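PDB 5F7V: Lmo0181 protein from Listeria monocytogenes serovar 1/2a, which binds the cyclic alpha-glucan cycloalternan as a membrane-anchored solute-binding lipoprotein, and probably delivers it to an ABC transporter for uptake. Local coordinates for residues E14-Q19 against A68-E73; T92-K97 against K293-F298; E207-L212 against T381-L386. One frame throughout, in Å; residues are numbered along the deposited sequence.

Contact 1 of 3, residues E14-Q19 against A68-E73; sequences EITYYQ and APDAFE
The Y17 ring turns an edge to the neighbouring strand: the carbonyl of A71 and the amide N of F72 lie at its rim near the ring plane, and CD1 rests 4.0 Å from A71 CB. With CG anti to the backbone N (chi1 175°), the ring runs on toward E73, where OH packs against the carboxylate end with ring and carboxylate planes 61° apart. Y18, on the other sheet face with F72, sets its CB 3.5 Å from P69 CG; the edge of the F72 ring takes P69 O in its plane. Segments 14-19 and 71-73 run almost exactly parallel. A71 N donates to T16 O and E73 N to Y18 O, both nearly along the C=O axis, while Y18 N returns a 3.1 Å bond to A71 O. Before the strand begins, D70 extends the pairing with one side-chain and one main-chain bond. T16 N donates to the anti lone pair of D70 OD2 (3.0 Å, 166° at the hydrogen), and D70 N donates to T16 OG1 at 2.9 Å, so that each residue grips the other. Bonds to S291 OG at OD1 and to a water at OD2, 2.7 Å away, further fix the carboxylate. A second water joins T16 OG1 to A68 O. At the far end Q19 and E73 lie side by side; E73 OE1 accepts from F20 N and OE2 bonds S21, while Q19 OE1 accepts from A22 N. The parallel pair belongs to the sheet core of one lobe of the solute-binding fold: strand 43-49 flanks 13-19, strand 278-287 pairs antiparallel with 71-75, helix 52-64 covers Y18 and F72, and F300 of helix 294-306 meets Y17 edge-to-face on the other side.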
# COMPACT_ATOMS: atom_id res chain seq x y z
N GLU A 14 -30.60 -1.42 3.87
CA GLU A 14 -29.54 -2.25 3.32
C GLU A 14 -28.59 -1.34 2.55
O GLU A 14 -29.00 -0.64 1.63
CB GLU A 14 -30.11 -3.31 2.40
CG GLU A 14 -31.19 -4.13 3.08
CD GLU A 14 -31.18 -5.58 2.64
OE1 GLU A 14 -30.21 -6.00 1.96
OE2 GLU A 14 -32.15 -6.29 3.01
N ILE A 15 -27.32 -1.37 2.94
CA ILE A 15 -26.32 -0.58 2.23
C ILE A 15 -25.40 -1.52 1.46
O ILE A 15 -25.19 -2.68 1.82
CB ILE A 15 -25.48 0.34 3.15
CG1 ILE A 15 -24.62 -0.47 4.14
CG2 ILE A 15 -26.38 1.37 3.82
CD1 ILE A 15 -23.61 0.35 4.92
N THR A 16 -24.80 -1.00 0.40
CA THR A 16 -23.71 -1.67 -0.31
C THR A 16 -22.37 -1.10 0.11
O THR A 16 -22.24 0.12 0.26
CB THR A 16 -23.91 -1.55 -1.82
OG1 THR A 16 -24.08 -0.16 -2.17
CG2 THR A 16 -25.17 -2.29 -2.25
N TYR A 17 -21.39 -1.97 0.25
CA TYR A 17 -19.99 -1.63 0.56
C TYR A 17 -19.11 -2.31 -0.45
O TYR A 17 -19.18 -3.52 -0.57
CB TYR A 17 -19.62 -2.04 1.99
CG TYR A 17 -18.15 -1.82 2.33
CD1 TYR A 17 -17.54 -0.59 2.07
CD2 TYR A 17 -17.38 -2.85 2.87
CE1 TYR A 17 -16.21 -0.38 2.36
CE2 TYR A 17 -16.06 -2.63 3.19
CZ TYR A 17 -15.48 -1.41 2.92
OH TYR A 17 -14.14 -1.17 3.16
N TYR A 18 -18.36 -1.52 -1.22
CA TYR A 18 -17.46 -2.01 -2.28
C TYR A 18 -16.06 -1.88 -1.72
O TYR A 18 -15.72 -0.84 -1.14
CB TYR A 18 -17.70 -1.12 -3.47
CG TYR A 18 -17.43 -1.52 -4.88
CD1 TYR A 18 -18.39 -2.11 -5.69
CD2 TYR A 18 -16.21 -1.20 -5.44
CE1 TYR A 18 -18.11 -2.42 -7.01
CE2 TYR A 18 -15.89 -1.50 -6.75
CZ TYR A 18 -16.84 -2.11 -7.54
OH TYR A 18 -16.41 -2.36 -8.83
N GLN A 19 -15.25 -2.93 -1.81
CA GLN A 19 -13.89 -2.88 -1.21
C GLN A 19 -12.91 -3.81 -1.91
O GLN A 19 -13.31 -4.67 -2.70
CB GLN A 19 -13.99 -3.17 0.29
CG GLN A 19 -14.29 -4.62 0.64
CD GLN A 19 -13.02 -5.44 0.82
OE1 GLN A 19 -12.13 -5.06 1.57
NE2 GLN A 19 -12.96 -6.58 0.15
N ALA A 68 -23.53 4.03 -7.88
CA ALA A 68 -22.47 4.05 -6.88
C ALA A 68 -22.83 3.20 -5.67
O ALA A 68 -23.98 3.19 -5.22
CB ALA A 68 -22.20 5.48 -6.44
N PRO A 69 -21.87 2.46 -5.14
CA PRO A 69 -22.06 1.83 -3.84
C PRO A 69 -22.32 2.89 -2.78
O PRO A 69 -21.83 4.00 -2.89
CB PRO A 69 -20.71 1.14 -3.58
CG PRO A 69 -19.95 1.16 -4.87
CD PRO A 69 -20.49 2.33 -5.64
N ASP A 70 -23.10 2.58 -1.75
CA ASP A 70 -23.31 3.56 -0.70
C ASP A 70 -22.04 3.92 0.03
O ASP A 70 -21.84 5.08 0.36
CB ASP A 70 -24.33 3.06 0.31
CG ASP A 70 -25.67 2.78 -0.30
OD1 ASP A 70 -26.31 3.72 -0.81
OD2 ASP A 70 -26.06 1.60 -0.29
N ALA A 71 -21.20 2.92 0.28
CA ALA A 71 -19.93 3.12 0.94
C ALA A 71 -18.89 2.41 0.09
O ALA A 71 -19.17 1.35 -0.46
CB ALA A 71 -19.97 2.55 2.34
N PHE A 72 -17.68 2.95 -0.00
CA PHE A 72 -16.64 2.28 -0.76
C PHE A 72 -15.26 2.65 -0.26
O PHE A 72 -15.03 3.74 0.23
CB PHE A 72 -16.78 2.54 -2.27
CG PHE A 72 -16.93 3.97 -2.68
CD1 PHE A 72 -15.84 4.77 -2.93
CD2 PHE A 72 -18.20 4.53 -2.81
CE1 PHE A 72 -16.01 6.08 -3.34
CE2 PHE A 72 -18.36 5.85 -3.22
CZ PHE A 72 -17.25 6.62 -3.50
N GLU A 73 -14.37 1.69 -0.43
CA GLU A 73 -12.99 1.81 0.01
C GLU A 73 -12.18 2.64 -0.98
O GLU A 73 -12.35 2.53 -2.20
CB GLU A 73 -12.39 0.43 0.15
CG GLU A 73 -11.25 0.39 1.13
CD GLU A 73 -10.75 -1.00 1.39
OE1 GLU A 73 -10.86 -1.87 0.50
OE2 GLU A 73 -10.20 -1.23 2.49
O HOH W 1 -28.15 0.37 -1.49
O HOH W 2 -25.38 0.64 -4.57

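Contact 2 of 3, residues T92-K97 against K293-F298; sequences TSYIEK and KKEAAF
Y94 and F298 reach past each other in opposite directions, and the best-centred contact is between a methylene and a ring: Y94 CB stands 3.4 Å from the centroid of the F298 ring, 6° off its normal, a CH-pi contact over the middle of the face. The two rings themselves meet obliquely, with centroids 5.5 Å apart and planes at 38°. F298 comes to this position with CG anti to its backbone N, whereas Y94 CG is anti to its carbonyl carbon. I95 crosses F298 at about a right angle and touches F298 CE1 with CG1 at 3.9 Å. Farther out, the E295 chain bends at chi2 and brings OE1 to the edge of the Y94 ring, 3.4 Å from CD1. The phenol oxygen OH lies on the aliphatic part of K294, 3.3 Å from CB, while the ammonium leads away to bond the carbonyl oxygens of S291 and K289. The segments 92-97 and 294-298 cross at -63°, their axes 11.0 Å apart and bridged by these side chains. Inward, M123 of strand 119-135 meets both I95 and F298, and V287 of strand 278-287 touches K294 and A297.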
# COMPACT_ATOMS: atom_id res chain seq x y z
N THR A 92 -18.38 16.15 7.33
CA THR A 92 -18.24 17.12 8.43
C THR A 92 -19.39 17.03 9.42
O THR A 92 -19.14 16.95 10.63
CB THR A 92 -18.15 18.56 7.88
OG1 THR A 92 -17.00 18.63 7.05
CG2 THR A 92 -18.03 19.60 9.00
N SER A 93 -20.63 17.06 8.94
CA SER A 93 -21.78 17.03 9.84
C SER A 93 -21.92 15.72 10.59
O SER A 93 -22.23 15.69 11.79
CB SER A 93 -23.08 17.39 9.10
OG SER A 93 -23.39 16.44 8.09
N TYR A 94 -21.65 14.63 9.86
CA TYR A 94 -21.81 13.28 10.37
C TYR A 94 -20.83 13.13 11.51
O TYR A 94 -21.15 12.59 12.57
CB TYR A 94 -21.54 12.23 9.28
CG TYR A 94 -22.58 12.30 8.21
CD1 TYR A 94 -23.78 11.62 8.34
CD2 TYR A 94 -22.43 13.13 7.11
CE1 TYR A 94 -24.78 11.75 7.38
CE2 TYR A 94 -23.40 13.24 6.14
CZ TYR A 94 -24.58 12.55 6.27
OH TYR A 94 -25.58 12.66 5.34
N ILE A 95 -19.62 13.64 11.31
CA ILE A 95 -18.59 13.50 12.34
C ILE A 95 -18.92 14.39 13.55
O ILE A 95 -18.76 13.94 14.70
CB ILE A 95 -17.21 13.85 11.74
CG1 ILE A 95 -16.80 12.72 10.79
CG2 ILE A 95 -16.11 14.03 12.80
CD1 ILE A 95 -15.64 13.07 9.89
N GLU A 96 -19.39 15.61 13.33
CA GLU A 96 -19.76 16.53 14.42
C GLU A 96 -20.80 15.87 15.32
O GLU A 96 -20.72 16.00 16.55
CB GLU A 96 -20.33 17.84 13.86
CG GLU A 96 -19.34 18.78 13.18
CD GLU A 96 -19.95 19.97 12.44
OE1 GLU A 96 -21.16 19.91 12.10
OE2 GLU A 96 -19.26 21.00 12.17
N LYS A 97 -21.76 15.16 14.74
CA LYS A 97 -22.86 14.54 15.47
C LYS A 97 -22.57 13.14 16.01
O LYS A 97 -23.34 12.59 16.82
CB LYS A 97 -24.11 14.59 14.57
CG LYS A 97 -24.51 16.05 14.39
CD LYS A 97 -25.72 16.36 13.54
CE LYS A 97 -25.43 16.26 12.06
NZ LYS A 97 -26.52 16.73 11.16
N LYS A 293 -28.80 6.76 1.66
CA LYS A 293 -28.61 6.00 2.89
C LYS A 293 -27.32 6.47 3.56
O LYS A 293 -26.57 5.66 4.10
CB LYS A 293 -28.54 4.52 2.55
CG LYS A 293 -29.76 3.96 1.86
CD LYS A 293 -29.53 2.54 1.37
CE LYS A 293 -30.58 2.21 0.32
NZ LYS A 293 -30.37 0.90 -0.30
N LYS A 294 -27.09 7.78 3.57
CA LYS A 294 -25.81 8.27 4.03
C LYS A 294 -25.62 8.06 5.53
O LYS A 294 -24.51 7.75 5.95
CB LYS A 294 -25.62 9.74 3.72
CG LYS A 294 -25.62 10.05 2.23
CD LYS A 294 -25.16 11.49 2.04
CE LYS A 294 -24.96 11.89 0.60
NZ LYS A 294 -26.27 11.94 -0.08
N GLU A 295 -26.65 8.17 6.36
CA GLU A 295 -26.47 7.97 7.78
C GLU A 295 -26.01 6.54 8.05
O GLU A 295 -25.06 6.33 8.81
CB GLU A 295 -27.76 8.29 8.54
CG GLU A 295 -27.66 8.18 10.05
CD GLU A 295 -26.59 9.04 10.71
OE1 GLU A 295 -26.29 10.14 10.18
OE2 GLU A 295 -26.04 8.60 11.77
N ALA A 296 -26.69 5.58 7.44
CA ALA A 296 -26.32 4.17 7.64
C ALA A 296 -24.93 3.88 7.11
O ALA A 296 -24.15 3.15 7.72
CB ALA A 296 -27.34 3.27 6.96
N ALA A 297 -24.57 4.42 5.95
CA ALA A 297 -23.23 4.23 5.35
C ALA A 297 -22.17 4.83 6.23
O ALA A 297 -21.12 4.22 6.46
CB ALA A 297 -23.22 4.80 3.95
N PHE A 298 -22.43 6.03 6.76
CA PHE A 298 -21.55 6.65 7.70
C PHE A 298 -21.36 5.84 8.96
O PHE A 298 -20.24 5.71 9.47
CB PHE A 298 -22.00 8.08 8.05
CG PHE A 298 -21.11 8.69 9.08
CD1 PHE A 298 -19.85 9.15 8.72
CD2 PHE A 298 -21.46 8.68 10.41
CE1 PHE A 298 -18.98 9.64 9.68
CE2 PHE A 298 -20.60 9.19 11.36
CZ PHE A 298 -19.36 9.69 10.99

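Contact 3 of 3, residues E207-L212 against T381-L386; sequences ENVEAL and TPEKAL
Apolar side chains carry most of this helix-helix contact. L212 and L386 slide past each other in opposite directions, L212 CD2 lying 3.7 Å from L386 CG. The same methyl also reaches P382, 3.8 Å from its CB, so one branch of L212 touches both the proline of the first turn and the leucine one turn later. L212 extends there with CG anti to the backbone N (chi1 -179°). From the other helix, L386 CD1 lies against the backbone of 207-212, 3.6 Å from V209 CA and close to N208 O, with V209 CG2 beside it. Polar groups meet this surface by van der Waals contact: the E383 chain bends at chi2 and sets OE2 3.2 Å from V209 CG2. Within 381-386, T381 is the N-cap of helix 382-397, its OG1 accepting from K384 N at 3.3 Å. N208 directs ND2 away, to the carbonyl oxygens of I203 and S192. F182 of helix 179-187 and F372 of helix 361-376 also touch both leucines. The segments 207-212 and 382-386 cross at 121°, axes 9.4 Å apart, an arrangement that joins the C-terminal helix 382-397 to helix 206-220 within a helical cluster of the solute-binding protein.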
# COMPACT_ATOMS: atom_id res chain seq x y z
N GLU A 207 19.88 11.79 -9.29
CA GLU A 207 19.80 10.85 -8.18
C GLU A 207 18.69 9.86 -8.46
O GLU A 207 18.79 8.70 -8.02
CB GLU A 207 19.61 11.59 -6.84
CG GLU A 207 18.35 12.39 -6.60
CD GLU A 207 18.39 13.80 -7.13
OE1 GLU A 207 19.20 14.19 -7.99
OE2 GLU A 207 17.53 14.55 -6.63
N ASN A 208 17.64 10.27 -9.17
CA ASN A 208 16.55 9.35 -9.50
C ASN A 208 16.96 8.38 -10.58
O ASN A 208 16.56 7.22 -10.55
CB ASN A 208 15.30 10.12 -9.94
CG ASN A 208 14.56 10.72 -8.76
OD1 ASN A 208 15.06 10.74 -7.62
ND2 ASN A 208 13.32 11.15 -9.01
N VAL A 209 17.77 8.80 -11.56
CA VAL A 209 18.30 7.85 -12.52
C VAL A 209 19.10 6.82 -11.78
O VAL A 209 18.98 5.62 -12.07
CB VAL A 209 19.18 8.56 -13.58
CG1 VAL A 209 19.84 7.53 -14.50
CG2 VAL A 209 18.38 9.57 -14.38
N GLU A 210 19.92 7.20 -10.81
CA GLU A 210 20.69 6.20 -10.06
C GLU A 210 19.78 5.26 -9.29
O GLU A 210 20.00 4.05 -9.21
CB GLU A 210 21.64 6.95 -9.12
CG GLU A 210 22.63 6.02 -8.43
CD GLU A 210 23.66 6.71 -7.56
OE1 GLU A 210 23.41 7.85 -7.10
OE2 GLU A 210 24.76 6.11 -7.41
N ALA A 211 18.73 5.80 -8.67
CA ALA A 211 17.78 4.99 -7.90
C ALA A 211 17.06 3.97 -8.76
O ALA A 211 16.90 2.81 -8.38
CB ALA A 211 16.77 5.86 -7.16
N LEU A 212 16.59 4.42 -9.92
CA LEU A 212 15.94 3.48 -10.83
C LEU A 212 16.88 2.44 -11.36
O LEU A 212 16.48 1.27 -11.44
CB LEU A 212 15.28 4.24 -11.98
CG LEU A 212 14.51 3.37 -13.02
CD1 LEU A 212 13.37 2.63 -12.39
CD2 LEU A 212 13.97 4.27 -14.11
N THR A 381 15.87 2.18 -21.33
CA THR A 381 16.88 2.42 -20.31
C THR A 381 16.32 3.30 -19.20
O THR A 381 15.33 3.99 -19.43
CB THR A 381 18.15 3.08 -20.83
OG1 THR A 381 17.79 4.43 -21.15
CG2 THR A 381 18.74 2.39 -22.01
N PRO A 382 16.95 3.28 -18.00
CA PRO A 382 16.42 4.12 -16.92
C PRO A 382 16.33 5.58 -17.29
O PRO A 382 15.28 6.20 -17.01
CB PRO A 382 17.39 3.83 -15.75
CG PRO A 382 17.87 2.44 -16.00
CD PRO A 382 18.00 2.38 -17.50
N GLU A 383 17.34 6.14 -17.97
CA GLU A 383 17.27 7.56 -18.30
C GLU A 383 16.11 7.81 -19.27
O GLU A 383 15.42 8.80 -19.14
CB GLU A 383 18.59 8.07 -18.89
CG GLU A 383 18.52 9.45 -19.49
CD GLU A 383 17.98 10.55 -18.63
OE1 GLU A 383 17.34 11.49 -19.16
OE2 GLU A 383 18.25 10.43 -17.41
N LYS A 384 15.91 6.96 -20.26
CA LYS A 384 14.82 7.21 -21.21
C LYS A 384 13.48 7.08 -20.52
O LYS A 384 12.56 7.88 -20.76
CB LYS A 384 14.89 6.27 -22.41
CG LYS A 384 16.04 6.64 -23.35
CD LYS A 384 16.02 5.78 -24.61
CE LYS A 384 16.28 4.31 -24.33
NZ LYS A 384 16.50 3.58 -25.59
N ALA A 385 13.32 6.11 -19.65
CA ALA A 385 12.09 5.94 -18.93
C ALA A 385 11.73 7.17 -18.10
O ALA A 385 10.57 7.56 -18.07
CB ALA A 385 12.14 4.71 -18.04
N LEU A 386 12.72 7.73 -17.42
CA LEU A 386 12.49 8.90 -16.59
C LEU A 386 12.26 10.15 -17.41
O LEU A 386 11.44 10.98 -17.00
CB LEU A 386 13.62 9.03 -15.57
CG LEU A 386 13.61 7.92 -14.54
CD1 LEU A 386 14.88 7.99 -13.74
CD2 LEU A 386 12.40 7.97 -13.62

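Overall arrangement
Contacts 1 and 2 are neighbours, their centres 14 Å apart. K293, at the N-cap of helix 294-306, joins them through NZ, 2.8 Å from E14 O in a probable hydrogen bond, while A296 and A297 pack on I15 and D70; the helix thus lies between strand 13-19 and helix 92-97. Contact 3 stands on the opposite side of the chain's centre, its centre 40 Å from that of contact 1 and 46 Å from that of contact 2. The bound cycloalternan lies closest to contact 1, where the E73 side chain is about 6 Å from a glucose unit. In contact 3, the L212 side chain is about 12 Å from a bound glucose unit.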